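Local coordinates for beta-galactosidase (Marinomonas sp. ef1, PDB 6Y2K), which hydrolyses terminal, non-reducing beta-galactosyl residues from beta-galactosides, as a cold-active, hexameric GH42 beta-galactosidase from an Antarctic bacterium, at residues Asn617-Asn623 with Asp649-Lys655. Sequence-based numbering, arbitrary orientation. Where two conformers were deposited one is given.
Sequences NVIFAFN and DVAIWKK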
ATOM      1  N   ASN A 617     -24.433   2.561  44.131  1.00 23.26           N
ATOM      2  CA  ASN A 617     -23.219   1.927  44.652  0.50 23.07           C
ATOM      3  C   ASN A 617     -22.735   0.731  43.814  1.00 23.09           C
ATOM      4  O   ASN A 617     -21.768   0.069  44.186  1.00 22.74           O
ATOM      5  CB  ASN A 617     -23.410   1.519  46.139  0.50 23.10           C
ATOM      6  CG  ASN A 617     -24.343   0.318  46.336  0.50 22.98           C
ATOM      7  OD1 ASN A 617     -23.965  -0.665  46.969  0.50 23.54           O
ATOM      8  ND2 ASN A 617     -25.564   0.405  45.823  0.50 22.20           N
ATOM      9  N   VAL A 618     -23.402   0.442  42.690  1.00 21.84           N
ATOM     10  CA  VAL A 618     -23.023  -0.691  41.822  1.00 21.04           C
ATOM     11  C   VAL A 618     -22.277  -0.167  40.581  1.00 20.57           C
ATOM     12  O   VAL A 618     -22.711   0.819  39.969  1.00 19.50           O
ATOM     13  CB  VAL A 618     -24.253  -1.525  41.401  1.00 21.14           C
ATOM     14  CG1 VAL A 618     -23.842  -2.737  40.565  1.00 20.83           C
ATOM     15  CG2 VAL A 618     -25.037  -1.967  42.630  1.00 21.50           C
ATOM     16  N   ILE A 619     -21.152  -0.817  40.255  1.00 20.52           N
ATOM     17  CA  ILE A 619     -20.329  -0.489  39.084  0.50 20.49           C
ATOM     18  C   ILE A 619     -20.431  -1.652  38.105  1.00 19.93           C
ATOM     19  O   ILE A 619     -20.136  -2.791  38.474  1.00 20.16           O
ATOM     20  CB  ILE A 619     -18.830  -0.309  39.436  0.50 21.26           C
ATOM     21  CG1 ILE A 619     -18.618   0.546  40.690  0.50 21.90           C
ATOM     22  CG2 ILE A 619     -18.083   0.327  38.273  0.50 21.26           C
ATOM     23  CD1 ILE A 619     -18.828   2.021  40.459  0.50 22.41           C
ATOM     24  N   PHE A 620     -20.842  -1.378  36.866  1.00 18.77           N
ATOM     25  CA  PHE A 620     -20.949  -2.415  35.830  1.00 18.21           C
ATOM     26  C   PHE A 620     -19.820  -2.188  34.836  1.00 17.82           C
ATOM     27  O   PHE A 620     -19.680  -1.088  34.328  1.00 17.23           O
ATOM     28  CB  PHE A 620     -22.297  -2.336  35.093  1.00 18.37           C
ATOM     29  CG  PHE A 620     -23.519  -2.430  35.992  1.00 18.43           C
ATOM     30  CD1 PHE A 620     -23.980  -1.320  36.686  1.00 18.93           C
ATOM     31  CD2 PHE A 620     -24.228  -3.625  36.110  1.00 18.96           C
ATOM     32  CE1 PHE A 620     -25.109  -1.400  37.503  1.00 19.15           C
ATOM     33  CE2 PHE A 620     -25.357  -3.710  36.917  1.00 18.95           C
ATOM     34  CZ  PHE A 620     -25.799  -2.597  37.619  1.00 18.84           C
ATOM     35  N   ALA A 621     -19.015  -3.215  34.564  1.00 17.97           N
ATOM     36  CA  ALA A 621     -17.936  -3.113  33.583  1.00 17.52           C
ATOM     37  C   ALA A 621     -18.146  -4.134  32.478  1.00 17.34           C
ATOM     38  O   ALA A 621     -18.571  -5.251  32.751  1.00 16.94           O
ATOM     39  CB  ALA A 621     -16.592  -3.334  34.244  1.00 17.89           C
ATOM     40  N   PHE A 622     -17.813  -3.732  31.246  1.00 17.07           N
ATOM     41  CA  PHE A 622     -18.067  -4.488  30.014  1.00 16.68           C
ATOM     42  C   PHE A 622     -16.840  -4.496  29.109  1.00 16.77           C
ATOM     43  O   PHE A 622     -16.151  -3.486  28.985  1.00 17.23           O
ATOM     44  CB  PHE A 622     -19.233  -3.849  29.244  1.00 16.51           C
ATOM     45  CG  PHE A 622     -20.479  -3.722  30.061  1.00 16.46           C
ATOM     46  CD1 PHE A 622     -21.349  -4.794  30.181  1.00 16.18           C
ATOM     47  CD2 PHE A 622     -20.756  -2.546  30.754  1.00 16.00           C
ATOM     48  CE1 PHE A 622     -22.484  -4.690  30.967  1.00 16.21           C
ATOM     49  CE2 PHE A 622     -21.888  -2.440  31.536  1.00 15.93           C
ATOM     50  CZ  PHE A 622     -22.756  -3.512  31.638  1.00 16.33           C
ATOM     51  N   ASN A 623     -16.577  -5.629  28.464  1.00 16.71           N
ATOM     52  CA  ASN A 623     -15.476  -5.735  27.509  1.00 16.58           C
ATOM     53  C   ASN A 623     -16.039  -6.221  26.179  1.00 16.32           C
ATOM     54  O   ASN A 623     -16.365  -7.394  26.035  1.00 16.57           O
ATOM     55  CB  ASN A 623     -14.400  -6.695  28.033  1.00 16.41           C
ATOM     56  CG  ASN A 623     -13.185  -6.801  27.114  1.00 16.53           C
ATOM     57  OD1 ASN A 623     -13.065  -6.088  26.114  1.00 15.89           O
ATOM     58  ND2 ASN A 623     -12.268  -7.696  27.467  1.00 16.43           N
ATOM     59  N   ASP A 649     -17.420 -10.021  27.971  1.00 20.40           N
ATOM     60  CA  ASP A 649     -17.631 -10.393  29.369  1.00 20.20           C
ATOM     61  C   ASP A 649     -18.102  -9.184  30.172  1.00 19.29           C
ATOM     62  O   ASP A 649     -17.988  -8.033  29.725  1.00 18.52           O
ATOM     63  CB  ASP A 649     -16.318 -10.961  29.937  1.00 21.45           C
ATOM     64  CG  ASP A 649     -16.486 -11.739  31.244  1.00 23.11           C
ATOM     65  OD1 ASP A 649     -17.624 -12.152  31.586  1.00 22.73           O
ATOM     66  OD2 ASP A 649     -15.442 -11.921  31.935  1.00 24.21           O
ATOM     67  N   VAL A 650     -18.637  -9.476  31.358  1.00 18.64           N
ATOM     68  CA  VAL A 650     -19.216  -8.501  32.269  1.00 18.52           C
ATOM     69  C   VAL A 650     -18.620  -8.733  33.657  1.00 18.22           C
ATOM     70  O   VAL A 650     -18.467  -9.881  34.077  1.00 17.99           O
ATOM     71  CB  VAL A 650     -20.751  -8.699  32.385  1.00 18.60           C
ATOM     72  CG1 VAL A 650     -21.375  -7.653  33.301  1.00 18.95           C
ATOM     73  CG2 VAL A 650     -21.412  -8.679  31.008  1.00 18.99           C
ATOM     74  N   ALA A 651     -18.285  -7.653  34.357  1.00 17.89           N
ATOM     75  CA  ALA A 651     -17.989  -7.725  35.789  1.00 18.31           C
ATOM     76  C   ALA A 651     -18.808  -6.674  36.526  1.00 19.03           C
ATOM     77  O   ALA A 651     -19.063  -5.589  35.992  1.00 19.17           O
ATOM     78  CB  ALA A 651     -16.504  -7.536  36.052  1.00 18.39           C
ATOM     79  N   ILE A 652     -19.218  -7.009  37.749  1.00 19.81           N
ATOM     80  CA  ILE A 652     -20.045  -6.135  38.581  1.00 20.53           C
ATOM     81  C   ILE A 652     -19.388  -6.005  39.960  1.00 21.24           C
ATOM     82  O   ILE A 652     -19.074  -7.012  40.600  1.00 20.12           O
ATOM     83  CB  ILE A 652     -21.490  -6.669  38.719  1.00 21.05           C
ATOM     84  CG1 ILE A 652     -22.084  -6.921  37.317  1.00 21.76           C
ATOM     85  CG2 ILE A 652     -22.342  -5.689  39.527  1.00 20.89           C
ATOM     86  CD1 ILE A 652     -23.496  -7.446  37.306  1.00 22.25           C
ATOM     87  N   TRP A 653     -19.190  -4.758  40.385  1.00 22.25           N
ATOM     88  CA  TRP A 653     -18.517  -4.410  41.630  1.00 23.20           C
ATOM     89  C   TRP A 653     -19.463  -3.567  42.486  1.00 24.07           C
ATOM     90  O   TRP A 653     -20.331  -2.876  41.950  1.00 23.99           O
ATOM     91  CB  TRP A 653     -17.260  -3.570  41.349  1.00 23.50           C
ATOM     92  CG  TRP A 653     -16.182  -4.232  40.518  1.00 24.27           C
ATOM     93  CD1 TRP A 653     -16.234  -4.546  39.180  1.00 25.21           C
ATOM     94  CD2 TRP A 653     -14.876  -4.610  40.965  1.00 24.23           C
ATOM     95  NE1 TRP A 653     -15.047  -5.123  38.781  1.00 24.65           N
ATOM     96  CE2 TRP A 653     -14.199  -5.176  39.858  1.00 24.55           C
ATOM     97  CE3 TRP A 653     -14.216  -4.540  42.201  1.00 24.57           C
ATOM     98  CZ2 TRP A 653     -12.891  -5.660  39.951  1.00 24.33           C
ATOM     99  CZ3 TRP A 653     -12.908  -5.022  42.295  1.00 24.72           C
ATOM    100  CH2 TRP A 653     -12.263  -5.577  41.172  1.00 24.71           C
ATOM    101  N   LYS A 654     -19.274  -3.609  43.804  1.00 24.91           N
ATOM    102  CA  LYS A 654     -19.983  -2.717  44.725  1.00 26.92           C
ATOM    103  C   LYS A 654     -18.996  -1.804  45.445  1.00 28.31           C
ATOM    104  O   LYS A 654     -17.919  -2.245  45.848  1.00 27.62           O
ATOM    105  CB  LYS A 654     -20.837  -3.500  45.733  1.00 27.10           C
ATOM    106  CG  LYS A 654     -20.098  -4.476  46.634  1.00 27.43           C
ATOM    107  CD  LYS A 654     -21.083  -5.194  47.551  1.00 28.23           C
ATOM    108  CE  LYS A 654     -20.389  -6.215  48.444  1.00 28.48           C
ATOM    109  NZ  LYS A 654     -21.362  -7.062  49.197  1.00 28.50           N
ATOM    110  N   LYS A 655     -19.361  -0.532  45.585  1.00 30.16           N
ATOM    111  CA  LYS A 655     -18.531   0.436  46.290  1.00 33.86           C
ATOM    112  C   LYS A 655     -18.453   0.073  47.776  1.00 36.43           C
ATOM    113  O   LYS A 655     -19.431  -0.416  48.346  1.00 35.80           O
ATOM    114  CB  LYS A 655     -19.089   1.846  46.122  1.00 34.47           C
ATOM    115  CG  LYS A 655     -18.992   2.363  44.700  1.00 35.98           C
ATOM    116  CD  LYS A 655     -19.587   3.752  44.585  1.00 36.42           C
ATOM    117  CE  LYS A 655     -19.746   4.167  43.135  1.00 36.49           C
ATOM    118  NZ  LYS A 655     -20.353   5.520  43.025  1.00 36.89           N
TER
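I652 packs against V618 and F620 on one face of an antiparallel beta ladder, formed by the two middle strands of the four-stranded C-terminal sheet; it is paired directly with F620 and reaches V618 diagonally. Strands 618-623 and 649-655 run at 158° to each other, flanked by 610-615 and 636-640. The two branches of I652 divide the work. CG2, anti to the backbone N, reaches V618 CG1 at 3.5 Å, a tight approach between obliquely set side chains. The CG1 arm lies alongside F620, pointing the same way, and brings CD1 to 4.1 Å from ring atom CD2. V618 CG1 also packs over one face of the F620 ring, 3.5 Å above its plane and displaced toward the rim, closing a three-residue cluster. With I652 cut back to an alanine, both branches are gone, and V618 CG1 and the F620 ring would probably be left with a gap beside them. Further along this face, V650 and F622 also lie side by side, with V650 CG1 3.9 Å from F622 CE1. W339 of helix 333-343 touches both F620 and I652, while S343 touches both phenylalanines, so these side chains join the C-terminal sheet to a helix of the TIM-barrel region.

I619, A621, A651 and W653 occupy the opposite face, where I619 CB and W653 CB stand 4.1 Å apart. The I619–W653 pair is locked by two backbone bonds, I619 N to W653 O being almost straight at 178°. A621 and A651 form the next hydrogen-bonded pair. At the far end, K655 bridges to E614 through its ammonium group, while K655 N donates to N617 O at 2.8 Å.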